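Local coordinates for protein lectin (Lotus tetragonolobus, PDB 2EIG) that probably binds L-fucosyl-containing sugars as a seed lectin of the legume family, with a calcium and a manganese ion bound near each other, at residues Val1-Thr6 with Ala43-Pro48; Phe119-Asn124 with Glu212-Asp217. All coordinates share one frame; numbering follows the deposited sequence.

Contact 1 (Val1-Thr6 with Ala43-Pro48); sequences VSFNYT and ALYATP. With NAG (2-acetamido-2-deoxy-beta-D-glucopyranose), chain E.
Phe3 and Tyr45 form an offset (parallel-displaced) stack. Their ring centroids are 4.1 Å apart and their planes are tilted by 22°. The overlap is uneven. Phe3 CE2 sits over the centre of the Tyr45 ring, whereas Tyr45 CD1 lies above the Phe3 ring toward its rim. The closest carbons are Phe3 CD2 and Tyr45 CE1, at 3.4 Å. The two side chains run past each other in opposite directions. In Tyr45, CG is anti to the backbone N (chi1 -176°), which sends the ring out toward strand 2-5.

Val1 and Tyr5 add two further approaches to the Tyr45 ring. Val1 comes from the opposing direction, and its CG1 branch touches Tyr45 CE2 obliquely at 3.6 Å. Tyr5 crosses Tyr45 at about a right angle. Its OH lies at the edge of the Tyr45 ring, in plane, 3.7 Å from Tyr45 CD1. The hydrogen bond of that hydroxyl is with Ser13 OG; against Tyr45 it only packs. Phe3 CE1 lies at the edge of the Tyr5 ring. No hydrogen bond joins the two segments; the contact rests mainly on the aromatic stack and on Val1.

The glycan lies on the other side of strand 2-5. Asn4 is the residue between the two inward aromatics, and its ND2 is bonded covalently to NAG C1 at 1.4 Å. Asn4-Tyr5-Thr6 is an N-glycosylation sequon. Thr6 CG2 rests against NAG O5 at 3.7 Å.

Strand 2-5 pairs antiparallel with strand 214-226, where Trp221 meets Phe3 edge-to-face and Phe223 also meets its ring. Val202 of strand 199-208 touches both Phe3 and Tyr45. Strand 39-50 runs between strands 14-18 and 199-208 in the seven-stranded sheet, so the stack spans the two sheets of the sandwich.

Contact 2 (Phe119-Asn124 with Glu212-Asp217); sequences FDSHPN and ERERHD. With CA (calcium ion), chain G; MN (manganese (II) ion), chain F.
Glu214 reaches across to Ser121 with its carboxylate. From CB the chain turns to put CG between the backbone N and the carbonyl carbon (chi1 61°), then runs extended to the acid. The side chain also touches Val70 of strand 61-72. CD comes to 3.2 Å from Ser121 OG.

OE1 packs against Ser121 CB at 3.4 Å and forms a salt bridge with Arg153. OE2 accepts a hydrogen bond from Ser121 OG at 2.5 Å, very short and of doubtful length. OE2 also accepts from His216 NE2 at 2.8 Å; this donor meets it from above the carboxylate plane, 38° out of it. Water 1 donates to the same oxygen and to Phe119 O. With the short serine bond counted, OE2 has three donors. These and Arg153 would probably favour a charged carboxylate. His216 ND1 bonds to Met30 O. With both nitrogens bonded, the ring's rotation is probably restrained. His122 CE1 and Glu212 OE2 come to 4.0 Å without a hydrogen bond, ring and carboxylate planes 71° apart.

Ser121 lies directly after Asp120. Asp120 OD1 bridges the two metals, at 2.2 Å from manganese and 2.5 Å from calcium. Its OD2 binds calcium too and accepts from His122 N, forming an Asx turn. His122 O and Asn124 OD1 are further calcium ligands. Asp127 joins both sites, and Glu118 and His135 complete the protein ligands of manganese. This paired calcium and manganese site, bridged by carboxylates, is the hallmark of legume lectins, where it shapes the neighbouring sugar-binding loops.

How the contacts relate
Both segments of contact 1 come earlier in the chain than those of contact 2. Their centres are 24 Å apart and lie on opposite sides of the chain's centre. The nearest atoms are about 9 Å apart, so the two do not touch. Each joins the same two sheets. Segments 1-6 and 212-217 reach the larger sheet, in which strands 2-5 and 214-226 are neighbours. Segments 43-48 and 119-124 reach the seven-stranded sheet, on strands 39-50 and 115-120. The sandwich is therefore bridged at two separate places, by aromatic packing near the glycosylated strand and by a polar link beside the metals.

Contact 1 (Val1-Thr6 with Ala43-Pro48)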
loop_
_atom_site.group_PDB
_atom_site.type_symbol
_atom_site.label_atom_id
_atom_site.label_comp_id
_atom_site.label_asym_id
_atom_site.label_seq_id
_atom_site.Cartn_x
_atom_site.Cartn_y
_atom_site.Cartn_z
ATOM N N VAL A 1 0.317 -22.697 -9.674
ATOM C CA VAL A 1 -0.652 -23.748 -9.257
ATOM C C VAL A 1 -2.005 -23.272 -9.759
ATOM O O VAL A 1 -2.338 -22.088 -9.677
ATOM C CB VAL A 1 -0.633 -23.978 -7.716
ATOM C CG1 VAL A 1 -1.827 -24.803 -7.240
ATOM C CG2 VAL A 1 0.683 -24.625 -7.293
ATOM N N SER A 2 -2.765 -24.175 -10.340
ATOM C CA SER A 2 -4.115 -23.828 -10.802
ATOM C C SER A 2 -5.074 -24.968 -10.473
ATOM O O SER A 2 -4.826 -26.117 -10.823
ATOM C CB SER A 2 -4.081 -23.566 -12.312
ATOM O OG SER A 2 -5.380 -23.431 -12.831
ATOM N N PHE A 3 -6.171 -24.660 -9.790
ATOM C CA PHE A 3 -7.219 -25.649 -9.586
ATOM C C PHE A 3 -8.522 -24.912 -9.448
ATOM O O PHE A 3 -8.545 -23.676 -9.294
ATOM C CB PHE A 3 -6.960 -26.603 -8.403
ATOM C CG PHE A 3 -6.702 -25.916 -7.087
ATOM C CD1 PHE A 3 -7.755 -25.467 -6.287
ATOM C CD2 PHE A 3 -5.405 -25.695 -6.653
ATOM C CE1 PHE A 3 -7.499 -24.818 -5.006
ATOM C CE2 PHE A 3 -5.125 -25.031 -5.427
ATOM C CZ PHE A 3 -6.167 -24.612 -4.602
ATOM N N ASN A 4 -9.603 -25.662 -9.524
ATOM C CA ASN A 4 -10.930 -25.079 -9.595
ATOM C C ASN A 4 -11.893 -26.192 -9.222
ATOM O O ASN A 4 -12.153 -27.087 -10.012
ATOM C CB ASN A 4 -11.149 -24.507 -11.012
ATOM C CG ASN A 4 -12.599 -24.054 -11.282
ATOM O OD1 ASN A 4 -13.452 -24.006 -10.383
ATOM N ND2 ASN A 4 -12.868 -23.730 -12.555
ATOM N N TYR A 5 -12.370 -26.143 -7.987
ATOM C CA TYR A 5 -13.392 -27.038 -7.478
ATOM C C TYR A 5 -14.743 -26.343 -7.601
ATOM O O TYR A 5 -15.024 -25.376 -6.893
ATOM C CB TYR A 5 -13.148 -27.324 -5.989
ATOM C CG TYR A 5 -11.826 -27.998 -5.728
ATOM C CD1 TYR A 5 -11.733 -29.397 -5.713
ATOM C CD2 TYR A 5 -10.668 -27.251 -5.513
ATOM C CE1 TYR A 5 -10.521 -30.029 -5.441
ATOM C CE2 TYR A 5 -9.439 -27.864 -5.281
ATOM C CZ TYR A 5 -9.367 -29.239 -5.282
ATOM O OH TYR A 5 -8.172 -29.856 -5.085
ATOM N N THR A 6 -15.583 -26.823 -8.498
ATOM C CA THR A 6 -16.935 -26.278 -8.615
ATOM C C THR A 6 -17.754 -26.962 -7.547
ATOM O O THR A 6 -18.762 -26.425 -7.074
ATOM C CB THR A 6 -17.509 -26.559 -9.996
ATOM O OG1 THR A 6 -17.331 -27.950 -10.265
ATOM C CG2 THR A 6 -16.755 -25.778 -11.045
ATOM N N ALA A 43 -8.683 -27.993 5.823
ATOM C CA ALA A 43 -8.826 -28.608 4.506
ATOM C C ALA A 43 -7.824 -27.860 3.647
ATOM O O ALA A 43 -7.981 -26.647 3.371
ATOM C CB ALA A 43 -10.243 -28.437 3.961
ATOM N N LEU A 44 -6.768 -28.565 3.272
ATOM C CA LEU A 44 -5.652 -27.932 2.562
ATOM C C LEU A 44 -5.587 -28.480 1.164
ATOM O O LEU A 44 -5.811 -29.678 0.952
ATOM C CB LEU A 44 -4.334 -28.255 3.268
ATOM C CG LEU A 44 -4.301 -27.941 4.780
ATOM C CD1 LEU A 44 -2.888 -28.186 5.267
ATOM C CD2 LEU A 44 -4.716 -26.496 5.081
ATOM N N TYR A 45 -5.208 -27.642 0.213
ATOM C CA TYR A 45 -4.770 -28.172 -1.047
ATOM C C TYR A 45 -3.600 -29.147 -0.754
ATOM O O TYR A 45 -2.705 -28.841 0.040
ATOM C CB TYR A 45 -4.377 -27.068 -2.021
ATOM C CG TYR A 45 -3.993 -27.579 -3.379
ATOM C CD1 TYR A 45 -4.909 -28.334 -4.157
ATOM C CD2 TYR A 45 -2.732 -27.282 -3.916
ATOM C CE1 TYR A 45 -4.553 -28.792 -5.415
ATOM C CE2 TYR A 45 -2.364 -27.741 -5.198
ATOM C CZ TYR A 45 -3.275 -28.500 -5.914
ATOM O OH TYR A 45 -2.953 -28.935 -7.154
ATOM N N ALA A 46 -3.616 -30.321 -1.393
ATOM C CA ALA A 46 -2.644 -31.352 -1.010
ATOM C C ALA A 46 -1.232 -31.237 -1.606
ATOM O O ALA A 46 -0.417 -32.124 -1.407
ATOM C CB ALA A 46 -3.230 -32.742 -1.254
ATOM N N THR A 47 -0.937 -30.169 -2.337
ATOM C CA THR A 47 0.395 -30.002 -2.913
ATOM C C THR A 47 0.980 -28.741 -2.384
ATOM O O THR A 47 0.263 -27.721 -2.319
ATOM C CB THR A 47 0.337 -29.930 -4.478
ATOM O OG1 THR A 47 -0.572 -30.922 -4.973
ATOM C CG2 THR A 47 1.755 -30.116 -5.133
ATOM N N PRO A 48 2.290 -28.747 -2.052
ATOM C CA PRO A 48 2.844 -27.488 -1.544
ATOM C C PRO A 48 2.644 -26.415 -2.587
ATOM O O PRO A 48 2.667 -26.704 -3.798
ATOM C CB PRO A 48 4.339 -27.801 -1.385
ATOM C CG PRO A 48 4.394 -29.255 -1.186
ATOM C CD PRO A 48 3.324 -29.805 -2.089
HETATM C C1 NAG E . -14.195 -23.195 -12.789
HETATM C C2 NAG E . -13.850 -21.893 -13.504
HETATM C C3 NAG E . -14.932 -21.335 -14.459
HETATM C C4 NAG E . -15.989 -22.337 -14.976
HETATM C C5 NAG E . -16.148 -23.578 -14.093
HETATM C C6 NAG E . -16.764 -24.749 -14.851
HETATM C C7 NAG E . -12.493 -20.129 -12.511
HETATM C C8 NAG E . -12.582 -18.894 -11.659
HETATM N N2 NAG E . -13.574 -20.907 -12.479
HETATM O O3 NAG E . -14.291 -20.688 -15.556
HETATM O O4 NAG E . -17.235 -21.676 -15.087
HETATM O O5 NAG E . -14.884 -24.035 -13.674
HETATM O O6 NAG E . -15.740 -25.431 -15.558
HETATM O O7 NAG E . -11.485 -20.386 -13.187
#

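Contact 2 (Phe119-Asn124 with Glu212-Asp217)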
loop_
_atom_site.group_PDB
_atom_site.type_symbol
_atom_site.label_atom_id
_atom_site.label_comp_id
_atom_site.label_asym_id
_atom_site.label_seq_id
_atom_site.Cartn_x
_atom_site.Cartn_y
_atom_site.Cartn_z
ATOM N N PHE A 119 -13.130 -15.176 8.631
ATOM C CA PHE A 119 -14.520 -14.819 8.568
ATOM C C PHE A 119 -14.874 -15.256 9.977
ATOM O O PHE A 119 -15.081 -16.420 10.266
ATOM C CB PHE A 119 -15.244 -15.635 7.492
ATOM C CG PHE A 119 -14.819 -15.305 6.083
ATOM C CD1 PHE A 119 -13.779 -16.000 5.470
ATOM C CD2 PHE A 119 -15.441 -14.261 5.378
ATOM C CE1 PHE A 119 -13.376 -15.704 4.166
ATOM C CE2 PHE A 119 -15.052 -13.965 4.076
ATOM C CZ PHE A 119 -14.015 -14.681 3.458
ATOM N N ASP A 120 -14.922 -14.294 10.864
ATOM C CA ASP A 120 -14.945 -14.546 12.267
ATOM C C ASP A 120 -16.359 -14.186 12.730
ATOM O O ASP A 120 -16.802 -13.055 12.569
ATOM C CB ASP A 120 -13.884 -13.638 12.926
ATOM C CG ASP A 120 -13.716 -13.876 14.405
ATOM O OD1 ASP A 120 -12.657 -13.525 14.953
ATOM O OD2 ASP A 120 -14.625 -14.381 15.079
ATOM N N SER A 121 -17.050 -15.168 13.308
ATOM C CA SER A 121 -18.475 -15.027 13.643
ATOM C C SER A 121 -18.677 -14.673 15.115
ATOM O O SER A 121 -19.781 -14.634 15.582
ATOM C CB SER A 121 -19.172 -16.350 13.357
ATOM O OG SER A 121 -18.513 -17.425 14.002
ATOM N N HIS A 122 -17.597 -14.554 15.877
ATOM C CA HIS A 122 -17.701 -14.400 17.329
ATOM C C HIS A 122 -16.660 -13.423 17.896
ATOM O O HIS A 122 -15.466 -13.675 17.753
ATOM C CB HIS A 122 -17.504 -15.755 18.013
ATOM C CG HIS A 122 -17.505 -15.677 19.508
ATOM N ND1 HIS A 122 -18.664 -15.572 20.243
ATOM C CD2 HIS A 122 -16.493 -15.712 20.409
ATOM C CE1 HIS A 122 -18.363 -15.528 21.529
ATOM N NE2 HIS A 122 -17.052 -15.589 21.652
ATOM N N PRO A 123 -17.115 -12.314 18.536
ATOM C CA PRO A 123 -16.211 -11.334 19.150
ATOM C C PRO A 123 -15.511 -11.901 20.371
ATOM O O PRO A 123 -16.123 -12.167 21.409
ATOM C CB PRO A 123 -17.124 -10.173 19.545
ATOM C CG PRO A 123 -18.386 -10.438 18.830
ATOM C CD PRO A 123 -18.514 -11.914 18.710
ATOM N N ASN A 124 -14.222 -12.140 20.207
ATOM C CA ASN A 124 -13.372 -12.525 21.297
ATOM C C ASN A 124 -12.810 -11.201 21.840
ATOM O O ASN A 124 -13.022 -10.130 21.269
ATOM C CB ASN A 124 -12.256 -13.424 20.776
ATOM C CG ASN A 124 -12.740 -14.835 20.400
ATOM O OD1 ASN A 124 -12.918 -15.142 19.207
ATOM N ND2 ASN A 124 -12.955 -15.683 21.400
ATOM N N GLU A 212 -20.972 -22.471 21.714
ATOM C CA GLU A 212 -21.074 -21.642 20.520
ATOM C C GLU A 212 -20.596 -22.472 19.323
ATOM O O GLU A 212 -19.620 -23.172 19.414
ATOM C CB GLU A 212 -20.195 -20.385 20.651
ATOM C CG GLU A 212 -20.665 -19.242 21.580
ATOM C CD GLU A 212 -20.180 -19.388 22.969
ATOM O OE1 GLU A 212 -19.756 -20.490 23.359
ATOM O OE2 GLU A 212 -20.215 -18.375 23.688
ATOM N N ARG A 213 -21.255 -22.359 18.190
ATOM C CA ARG A 213 -20.901 -23.205 17.049
ATOM C C ARG A 213 -21.712 -22.780 15.870
ATOM O O ARG A 213 -22.699 -22.068 16.000
ATOM C CB ARG A 213 -21.166 -24.668 17.354
ATOM C CG ARG A 213 -22.678 -24.987 17.487
ATOM C CD ARG A 213 -22.793 -26.348 18.051
ATOM N NE ARG A 213 -22.778 -26.283 19.508
ATOM C CZ ARG A 213 -22.603 -27.344 20.287
ATOM N NH1 ARG A 213 -22.352 -28.512 19.714
ATOM N NH2 ARG A 213 -22.649 -27.228 21.622
ATOM N N GLU A 214 -21.267 -23.197 14.703
ATOM C CA GLU A 214 -21.986 -22.956 13.472
ATOM C C GLU A 214 -21.421 -23.931 12.416
ATOM O O GLU A 214 -20.349 -24.508 12.614
ATOM C CB GLU A 214 -21.822 -21.500 13.008
ATOM C CG GLU A 214 -20.385 -21.162 12.749
ATOM C CD GLU A 214 -20.113 -19.709 12.441
ATOM O OE1 GLU A 214 -21.068 -18.942 12.113
ATOM O OE2 GLU A 214 -18.900 -19.357 12.500
ATOM N N ARG A 215 -22.142 -24.113 11.316
ATOM C CA ARG A 215 -21.575 -24.777 10.154
ATOM C C ARG A 215 -20.698 -23.751 9.403
ATOM O O ARG A 215 -20.995 -22.537 9.432
ATOM C CB ARG A 215 -22.695 -25.276 9.231
ATOM C CG ARG A 215 -23.693 -26.324 9.860
ATOM C CD ARG A 215 -24.466 -27.127 8.803
ATOM N NE ARG A 215 -23.532 -27.812 7.900
ATOM C CZ ARG A 215 -22.908 -28.957 8.160
ATOM N NH1 ARG A 215 -23.139 -29.630 9.281
ATOM N NH2 ARG A 215 -22.051 -29.439 7.258
ATOM N N HIS A 216 -19.641 -24.239 8.746
ATOM C CA HIS A 216 -18.922 -23.505 7.693
ATOM C C HIS A 216 -18.797 -24.465 6.551
ATOM O O HIS A 216 -18.051 -25.411 6.622
ATOM C CB HIS A 216 -17.521 -23.069 8.129
ATOM C CG HIS A 216 -17.463 -22.596 9.540
ATOM N ND1 HIS A 216 -17.138 -23.437 10.575
ATOM C CD2 HIS A 216 -17.745 -21.393 10.107
ATOM C CE1 HIS A 216 -17.176 -22.770 11.720
ATOM N NE2 HIS A 216 -17.513 -21.526 11.466
ATOM N N ASP A 217 -19.591 -24.235 5.520
ATOM C CA ASP A 217 -19.687 -25.162 4.414
ATOM C C ASP A 217 -19.296 -24.371 3.238
ATOM O O ASP A 217 -19.888 -23.315 2.940
ATOM C CB ASP A 217 -21.116 -25.635 4.216
ATOM C CG ASP A 217 -21.629 -26.374 5.392
ATOM O OD1 ASP A 217 -22.775 -26.084 5.794
ATOM O OD2 ASP A 217 -20.882 -27.231 5.925
HETATM CA CA CA G . -13.283 -14.414 17.150
HETATM MN MN MN F . -11.246 -11.851 14.615
HETATM O O HOH W 1 -17.633 -17.626 10.254
HETATM O O HOH W 2 -9.553 -13.132 15.089
HETATM O O HOH W 3 -9.933 -10.077 14.277
HETATM O O HOH W 4 -11.085 -14.999 16.901
HETATM O O HOH W 5 -13.921 -16.655 16.881
#